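Local coordinates for protein glycerol dehydratase (Clostridium butyricum, PDB 1R9D) that dehydrates glycerol without coenzyme B12, forming 3-hydroxypropionaldehyde, probably by glycyl-radical chemistry like that of its pyruvate formate-lyase relatives, at residues 2-6 against 391-397; 9-13 against 309-313; 219-223 against 249-253. All blocks are in the same frame, centred on the assembly; numbering follows the deposited sequence.

The three contacts lie well out from the centre of the chain, each later one within the chain span bounded by the one before. Contact 1 ties the N-terminus to helix 386-397, contact 2 joins helices 11-22 and 304-317 within that span, and contact 3 pairs helices 197-230 and 236-252 within the span of contact 2. Centres of contacts 1 and 2 are 20 Å apart, those of 2 and 3 22 Å, and those of 1 and 3 38 Å. Helix 357-369 borders contacts 1 and 2; helix 260-277 borders 2 and 3. Segments 2-6 and 9-13 thus fasten the start of the chain to two helices more than 290 residues on, in a PFL-like fold.

Contact 1 (2-6 against 391-397); sequences ISKGF and RAAELTR
Gly5 is held through both its N-H and its carbonyl by Arg391 and Glu394, where the irregular N-terminal segment 2-6 crosses helix 386-397 of the PFL-like fold. Gly5 O accepts from Arg391 NH1 at 2.9 Å and from NH2 at 3.0 Å; the guanidinium comes end-on, with both nitrogens on the same face of the Gly5 carbonyl plane. Gly5 N donates to the syn lone pair of Glu394 OE1 at 3.1 Å. Arg391 NH1 also forms a salt bridge with Glu394 OE2 (2.9 Å), approaching it from above the carboxylate plane.

The bend of Arg391 at chi2 (61°) turns its guanidinium back toward Phe6, whose CE2 lies over one guanidinium face, offset toward the rim, with the planes 37° apart. Phe6 CD2 comes within 3.3 Å of Arg391 NH2. The far rim of the ring reaches the helix, Phe6 CZ lying 3.9 Å from Glu394 CB, and behind it Phe6 and Leu395 both pack on Val367 of helix 357-369. Glu364 of that helix forms a second salt bridge with Arg391 NH2, so the guanidinium is fixed from several directions.

Toward the terminus the contact is looser and carried partly by two waters. Lys4 leads its extended chain away from the helix, and one water donates to Glu394 OE2 and, weakly, to Ile2 O. Ser3 has its stronger partner in Asp713, and Arg397 NH1 donates to Leu710 O. A second water accepts from Arg397 NH1 at 3.1 Å and lies 2.5 Å from Ser3 OG.

Contact 2 (9-13 against 309-313); sequences QTERI and ELIDC
Glu309 meets Thr10 and Arg12 through a single carboxylate oxygen, where the first turn of helix 11-22 packs on helix 304-317. With CG anti to the backbone N (chi1 -178°) and the chain extended beyond it, Glu309 reaches across to the start of helix 11-22. Thr10, the N-cap residue, donates from OG1 to Glu309 OE2 at 2.7 Å. Arg12 NE bonds to the same OE2 at 2.9 Å in a salt bridge, arriving over the opposite face of the carboxylate plane; the guanidinium and carboxylate planes stand 54° apart. OE2 is thus held from two faces, which would be expected to stabilise its negative charge. Glu309 OE1 is tied less directly, through a water that donates to it and accepts from Arg12 NH2.

One turn on, Asp312 offers its CB to Ile13, whose CD1 lies 3.5 Å away with the two side chains crossing at about a right angle. The Asp312 carboxylate turns to polar partners: OD2 bonds to His368 and also accepts from a water, 2.8 Å away, that in turn takes the N-H of Thr10. Cys313 closes the apolar part, its SG 4.0 Å from Ile13 CD1.

The arrangement is a helix start docked on the side of another helix, charged at Glu309 and apolar at Ile13. Arg12 is further tied to Glu241 and to Gln69 O, while helix 304-317 turns Leu310 and Ile311 to helix 260-277, and Ile311 and Asp312 also touch helix 357-369.

Contact 3 (219-223 against 249-253); sequences VNRYA and CSKVS
Val219 turns CG1 opposite its own N (chi1 179°), which carries it across to segment 249-253, 3.2 Å from Cys249 O and 3.5 Å from Ser253 CA. In Ser253, chi1 of 51° tucks OG over its own backbone, flanked by N and C; from there it donates to Ser250 O at 2.6 Å, from above that carbonyl plane. Ser253 thus bonds back to its own chain and turns CB to Asn220, whose ND2 lies 3.3 Å from it.

One turn further along the first helix, Ala223 CB sits against Cys249 CB at 3.8 Å and against Ser250 OG at 3.4 Å; that hydroxyl has its hydrogen bond with Ala246 O. The pairing Val219 with Ser253 and Ala223 with Cys249 runs antiparallel, as in an alpha-alpha hairpin: helices 197-230 and 236-252 follow each other through a short connection. Ala223, Cys249 and Ser253 are small, consistent with the near backbones, CA atoms of each pair 5.1 Å apart. No hydrogen bond crosses between the segments. Phe269 of helix 260-277 touches both Val219 and Cys249, and Cys249 SG lies 4.2 Å from Tyr222 CB.

Contact 1 (2-6 against 391-397)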
loop_
_atom_site.group_PDB
_atom_site.type_symbol
_atom_site.label_atom_id
_atom_site.label_comp_id
_atom_site.label_asym_id
_atom_site.label_seq_id
_atom_site.Cartn_x
_atom_site.Cartn_y
_atom_site.Cartn_z
ATOM N N ILE A 2 14.556 58.016 -9.402
ATOM C CA ILE A 2 15.968 58.109 -9.874
ATOM C C ILE A 2 16.627 56.726 -9.869
ATOM O O ILE A 2 16.169 55.807 -9.186
ATOM C CB ILE A 2 16.808 59.061 -8.973
ATOM C CG1 ILE A 2 16.155 60.447 -8.898
ATOM C CG2 ILE A 2 18.219 59.201 -9.531
ATOM C CD1 ILE A 2 14.936 60.522 -7.997
ATOM N N SER A 3 17.698 56.584 -10.644
ATOM C CA SER A 3 18.433 55.329 -10.722
ATOM C C SER A 3 19.672 55.440 -9.847
ATOM O O SER A 3 20.622 56.147 -10.186
ATOM C CB SER A 3 18.845 55.047 -12.164
ATOM O OG SER A 3 17.705 54.984 -12.998
ATOM N N LYS A 4 19.660 54.734 -8.724
ATOM C CA LYS A 4 20.773 54.779 -7.790
ATOM C C LYS A 4 21.919 53.844 -8.170
ATOM O O LYS A 4 23.057 54.043 -7.745
ATOM C CB LYS A 4 20.274 54.434 -6.385
ATOM C CG LYS A 4 19.084 55.267 -5.931
ATOM C CD LYS A 4 18.582 54.803 -4.572
ATOM C CE LYS A 4 17.325 55.549 -4.149
ATOM N NZ LYS A 4 16.737 54.963 -2.910
ATOM N N GLY A 5 21.625 52.833 -8.979
ATOM C CA GLY A 5 22.660 51.889 -9.360
ATOM C C GLY A 5 22.842 50.890 -8.233
ATOM O O GLY A 5 22.166 50.988 -7.211
ATOM N N PHE A 6 23.754 49.939 -8.401
ATOM C CA PHE A 6 23.971 48.930 -7.367
ATOM C C PHE A 6 25.352 48.993 -6.721
ATOM O O PHE A 6 26.314 49.466 -7.324
ATOM C CB PHE A 6 23.738 47.530 -7.944
ATOM C CG PHE A 6 22.381 47.350 -8.571
ATOM C CD1 PHE A 6 22.181 47.621 -9.922
ATOM C CD2 PHE A 6 21.298 46.930 -7.804
ATOM C CE1 PHE A 6 20.918 47.478 -10.497
ATOM C CE2 PHE A 6 20.030 46.785 -8.370
ATOM C CZ PHE A 6 19.840 47.059 -9.717
ATOM N N ARG A 391 13.005 49.998 -8.970
ATOM C CA ARG A 391 14.215 49.265 -8.619
ATOM C C ARG A 391 14.229 47.942 -9.374
ATOM O O ARG A 391 15.277 47.486 -9.823
ATOM C CB ARG A 391 14.273 49.007 -7.111
ATOM C CG ARG A 391 15.611 48.447 -6.631
ATOM C CD ARG A 391 16.754 49.417 -6.932
ATOM N NE ARG A 391 17.995 49.027 -6.263
ATOM C CZ ARG A 391 19.161 49.647 -6.428
ATOM N NH1 ARG A 391 19.253 50.689 -7.247
ATOM N NH2 ARG A 391 20.233 49.237 -5.762
ATOM N N ALA A 392 13.061 47.320 -9.513
ATOM C CA ALA A 392 12.975 46.061 -10.243
ATOM C C ALA A 392 13.348 46.333 -11.700
ATOM O O ALA A 392 14.046 45.539 -12.336
ATOM C CB ALA A 392 11.562 45.484 -10.147
ATOM N N ALA A 393 12.879 47.464 -12.223
ATOM C CA ALA A 393 13.182 47.845 -13.599
ATOM C C ALA A 393 14.690 48.025 -13.779
ATOM O O ALA A 393 15.233 47.668 -14.818
ATOM C CB ALA A 393 12.450 49.132 -13.966
ATOM N N GLU A 394 15.357 48.586 -12.771
ATOM C CA GLU A 394 16.808 48.776 -12.827
ATOM C C GLU A 394 17.500 47.425 -12.954
ATOM O O GLU A 394 18.504 47.287 -13.658
ATOM C CB GLU A 394 17.339 49.448 -11.557
ATOM C CG GLU A 394 17.172 50.943 -11.464
ATOM C CD GLU A 394 18.121 51.549 -10.437
ATOM O OE1 GLU A 394 19.328 51.692 -10.742
ATOM O OE2 GLU A 394 17.664 51.867 -9.320
ATOM N N LEU A 395 16.981 46.429 -12.241
ATOM C CA LEU A 395 17.554 45.092 -12.298
ATOM C C LEU A 395 17.372 44.516 -13.697
ATOM O O LEU A 395 18.292 43.926 -14.260
ATOM C CB LEU A 395 16.889 44.175 -11.269
ATOM C CG LEU A 395 17.307 42.701 -11.305
ATOM C CD1 LEU A 395 18.819 42.566 -11.120
ATOM C CD2 LEU A 395 16.570 41.949 -10.214
ATOM N N THR A 396 16.183 44.689 -14.263
ATOM C CA THR A 396 15.922 44.186 -15.609
ATOM C C THR A 396 16.932 44.768 -16.604
ATOM O O THR A 396 17.373 44.086 -17.523
ATOM C CB THR A 396 14.497 44.560 -16.081
ATOM O OG1 THR A 396 13.530 43.896 -15.256
ATOM C CG2 THR A 396 14.287 44.149 -17.525
ATOM N N ARG A 397 17.293 46.031 -16.409
ATOM C CA ARG A 397 18.238 46.689 -17.304
ATOM C C ARG A 397 19.617 46.032 -17.275
ATOM O O ARG A 397 20.400 46.183 -18.212
ATOM C CB ARG A 397 18.350 48.177 -16.954
ATOM C CG ARG A 397 19.242 48.970 -17.898
ATOM C CD ARG A 397 18.971 50.465 -17.796
ATOM N NE ARG A 397 19.280 51.005 -16.477
ATOM C CZ ARG A 397 18.979 52.240 -16.088
ATOM N NH1 ARG A 397 18.355 53.069 -16.921
ATOM N NH2 ARG A 397 19.294 52.647 -14.866
HETATM O O HOH W 1 15.150 52.565 -9.339
HETATM O O HOH W 2 18.376 55.737 -15.302
#

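Contact 2 (9-13 against 309-313)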
loop_
_atom_site.group_PDB
_atom_site.type_symbol
_atom_site.label_atom_id
_atom_site.label_comp_id
_atom_site.label_asym_id
_atom_site.label_seq_id
_atom_site.Cartn_x
_atom_site.Cartn_y
_atom_site.Cartn_z
ATOM N N GLN A 9 29.911 44.019 -4.531
ATOM C CA GLN A 9 30.013 42.872 -3.636
ATOM C C GLN A 9 31.449 42.674 -3.155
ATOM O O GLN A 9 32.391 43.131 -3.799
ATOM C CB GLN A 9 29.534 41.601 -4.348
ATOM C CG GLN A 9 30.429 41.107 -5.484
ATOM C CD GLN A 9 30.365 41.977 -6.726
ATOM O OE1 GLN A 9 29.587 42.925 -6.796
ATOM N NE2 GLN A 9 31.184 41.650 -7.717
ATOM N N THR A 10 31.608 41.985 -2.026
ATOM C CA THR A 10 32.931 41.726 -1.459
ATOM C C THR A 10 33.732 40.759 -2.322
ATOM O O THR A 10 33.172 39.996 -3.110
ATOM C CB THR A 10 32.840 41.115 -0.041
ATOM O OG1 THR A 10 32.236 39.818 -0.116
ATOM C CG2 THR A 10 32.019 41.998 0.877
ATOM N N GLU A 11 35.052 40.789 -2.165
ATOM C CA GLU A 11 35.923 39.905 -2.923
ATOM C C GLU A 11 35.553 38.448 -2.646
ATOM O O GLU A 11 35.702 37.589 -3.511
ATOM C CB GLU A 11 37.386 40.163 -2.546
ATOM C CG GLU A 11 38.386 39.256 -3.241
ATOM C CD GLU A 11 38.135 39.131 -4.732
ATOM O OE1 GLU A 11 37.798 40.149 -5.374
ATOM O OE2 GLU A 11 38.288 38.010 -5.267
ATOM N N ARG A 12 35.065 38.183 -1.439
ATOM C CA ARG A 12 34.663 36.831 -1.058
ATOM C C ARG A 12 33.631 36.301 -2.049
ATOM O O ARG A 12 33.717 35.164 -2.506
ATOM C CB ARG A 12 34.048 36.820 0.343
ATOM C CG ARG A 12 33.695 35.418 0.838
ATOM C CD ARG A 12 32.684 35.454 1.975
ATOM N NE ARG A 12 33.141 36.242 3.116
ATOM C CZ ARG A 12 34.102 35.867 3.957
ATOM N NH1 ARG A 12 34.720 34.705 3.791
ATOM N NH2 ARG A 12 34.436 36.655 4.973
ATOM N N ILE A 13 32.652 37.136 -2.374
ATOM C CA ILE A 13 31.605 36.735 -3.308
ATOM C C ILE A 13 32.189 36.400 -4.678
ATOM O O ILE A 13 31.774 35.433 -5.316
ATOM C CB ILE A 13 30.538 37.843 -3.441
ATOM C CG1 ILE A 13 29.967 38.166 -2.058
ATOM C CG2 ILE A 13 29.431 37.401 -4.387
ATOM C CD1 ILE A 13 29.498 36.939 -1.275
ATOM N N GLU A 309 26.192 40.497 2.551
ATOM C CA GLU A 309 27.173 39.489 2.146
ATOM C C GLU A 309 26.639 38.078 2.418
ATOM O O GLU A 309 26.883 37.156 1.642
ATOM C CB GLU A 309 28.513 39.706 2.876
ATOM C CG GLU A 309 29.615 38.721 2.480
ATOM C CD GLU A 309 30.978 39.074 3.075
ATOM O OE1 GLU A 309 31.023 39.556 4.224
ATOM O OE2 GLU A 309 32.008 38.856 2.398
ATOM N N LEU A 310 25.901 37.915 3.512
ATOM C CA LEU A 310 25.332 36.612 3.855
ATOM C C LEU A 310 24.270 36.209 2.833
ATOM O O LEU A 310 24.174 35.040 2.440
ATOM C CB LEU A 310 24.720 36.652 5.257
ATOM C CG LEU A 310 25.729 36.699 6.411
ATOM C CD1 LEU A 310 25.000 36.866 7.729
ATOM C CD2 LEU A 310 26.555 35.422 6.411
ATOM N N ILE A 311 23.467 37.178 2.410
ATOM C CA ILE A 311 22.440 36.907 1.411
ATOM C C ILE A 311 23.147 36.523 0.108
ATOM O O ILE A 311 22.731 35.594 -0.582
ATOM C CB ILE A 311 21.523 38.142 1.214
ATOM C CG1 ILE A 311 20.695 38.362 2.485
ATOM C CG2 ILE A 311 20.600 37.940 0.014
ATOM C CD1 ILE A 311 19.730 39.539 2.416
ATOM N N ASP A 312 24.234 37.221 -0.217
ATOM C CA ASP A 312 24.984 36.904 -1.428
ATOM C C ASP A 312 25.501 35.470 -1.367
ATOM O O ASP A 312 25.510 34.763 -2.375
ATOM C CB ASP A 312 26.170 37.863 -1.612
ATOM C CG ASP A 312 25.739 39.296 -1.882
ATOM O OD1 ASP A 312 24.572 39.515 -2.279
ATOM O OD2 ASP A 312 26.580 40.209 -1.705
ATOM N N CYS A 313 25.936 35.035 -0.185
ATOM C CA CYS A 313 26.434 33.673 -0.034
ATOM C C CYS A 313 25.321 32.661 -0.282
ATOM O O CYS A 313 25.556 31.614 -0.881
ATOM C CB CYS A 313 27.025 33.461 1.361
ATOM S SG CYS A 313 28.645 34.249 1.578
HETATM O O HOH W 3 28.863 41.388 -0.588
HETATM O O HOH W 4 33.003 38.843 5.907
#

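Contact 3 (219-223 against 249-253)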
loop_
_atom_site.group_PDB
_atom_site.type_symbol
_atom_site.label_atom_id
_atom_site.label_comp_id
_atom_site.label_asym_id
_atom_site.label_seq_id
_atom_site.Cartn_x
_atom_site.Cartn_y
_atom_site.Cartn_z
ATOM N N VAL A 219 23.736 18.474 10.563
ATOM C CA VAL A 219 24.229 19.808 10.883
ATOM C C VAL A 219 25.417 19.739 11.843
ATOM O O VAL A 219 26.374 20.507 11.720
ATOM C CB VAL A 219 23.116 20.669 11.506
ATOM C CG1 VAL A 219 23.649 22.045 11.853
ATOM C CG2 VAL A 219 21.946 20.786 10.528
ATOM N N ASN A 220 25.356 18.814 12.794
ATOM C CA ASN A 220 26.440 18.653 13.757
ATOM C C ASN A 220 27.734 18.189 13.102
ATOM O O ASN A 220 28.821 18.476 13.603
ATOM C CB ASN A 220 26.018 17.683 14.862
ATOM C CG ASN A 220 25.187 18.359 15.930
ATOM O OD1 ASN A 220 24.314 17.741 16.547
ATOM N ND2 ASN A 220 25.460 19.639 16.165
ATOM N N ARG A 221 27.624 17.476 11.986
ATOM C CA ARG A 221 28.810 17.015 11.278
ATOM C C ARG A 221 29.557 18.215 10.696
ATOM O O ARG A 221 30.786 18.203 10.610
ATOM C CB ARG A 221 28.432 16.043 10.158
ATOM C CG ARG A 221 27.906 14.699 10.651
ATOM C CD ARG A 221 27.616 13.764 9.489
ATOM N NE ARG A 221 28.822 13.454 8.727
ATOM C CZ ARG A 221 28.822 13.023 7.469
ATOM N NH1 ARG A 221 27.675 12.851 6.823
ATOM N NH2 ARG A 221 29.968 12.774 6.851
ATOM N N TYR A 222 28.817 19.247 10.293
ATOM C CA TYR A 222 29.447 20.446 9.745
ATOM C C TYR A 222 30.065 21.269 10.863
ATOM O O TYR A 222 31.096 21.917 10.669
ATOM C CB TYR A 222 28.442 21.311 8.970
ATOM C CG TYR A 222 28.217 20.846 7.552
ATOM C CD1 TYR A 222 27.234 19.904 7.256
ATOM C CD2 TYR A 222 29.028 21.306 6.511
ATOM C CE1 TYR A 222 27.064 19.427 5.961
ATOM C CE2 TYR A 222 28.867 20.832 5.208
ATOM C CZ TYR A 222 27.881 19.892 4.946
ATOM O OH TYR A 222 27.715 19.404 3.674
ATOM N N ALA A 223 29.435 21.243 12.032
ATOM C CA ALA A 223 29.949 21.983 13.176
ATOM C C ALA A 223 31.326 21.431 13.539
ATOM O O ALA A 223 32.253 22.187 13.836
ATOM C CB ALA A 223 28.996 21.855 14.358
ATOM N N CYS A 249 26.399 26.411 13.609
ATOM C CA CYS A 249 25.898 25.092 13.237
ATOM C C CYS A 249 25.520 24.284 14.478
ATOM O O CYS A 249 24.525 23.558 14.475
ATOM C CB CYS A 249 26.943 24.328 12.416
ATOM S SG CYS A 249 27.174 24.936 10.724
ATOM N N SER A 250 26.307 24.414 15.541
ATOM C CA SER A 250 26.020 23.687 16.772
ATOM C C SER A 250 24.682 24.100 17.373
ATOM O O SER A 250 23.957 23.264 17.913
ATOM C CB SER A 250 27.133 23.907 17.801
ATOM O OG SER A 250 28.296 23.187 17.434
ATOM N N LYS A 251 24.355 25.383 17.282
ATOM C CA LYS A 251 23.093 25.864 17.826
ATOM C C LYS A 251 21.887 25.493 16.961
ATOM O O LYS A 251 20.932 24.887 17.450
ATOM C CB LYS A 251 23.114 27.380 18.003
ATOM C CG LYS A 251 21.776 27.900 18.490
ATOM C CD LYS A 251 21.688 29.408 18.494
ATOM C CE LYS A 251 20.284 29.839 18.901
ATOM N NZ LYS A 251 20.147 31.317 18.981
ATOM N N VAL A 252 21.926 25.855 15.680
ATOM C CA VAL A 252 20.803 25.561 14.792
ATOM C C VAL A 252 20.701 24.095 14.389
ATOM O O VAL A 252 19.869 23.733 13.555
ATOM C CB VAL A 252 20.844 26.429 13.509
ATOM C CG1 VAL A 252 20.888 27.898 13.888
ATOM C CG2 VAL A 252 22.040 26.052 12.642
ATOM N N SER A 253 21.543 23.247 14.972
ATOM C CA SER A 253 21.487 21.829 14.653
ATOM C C SER A 253 20.099 21.321 15.038
ATOM O O SER A 253 19.519 20.491 14.339
ATOM C CB SER A 253 22.573 21.056 15.415
ATOM O OG SER A 253 22.545 21.349 16.801
#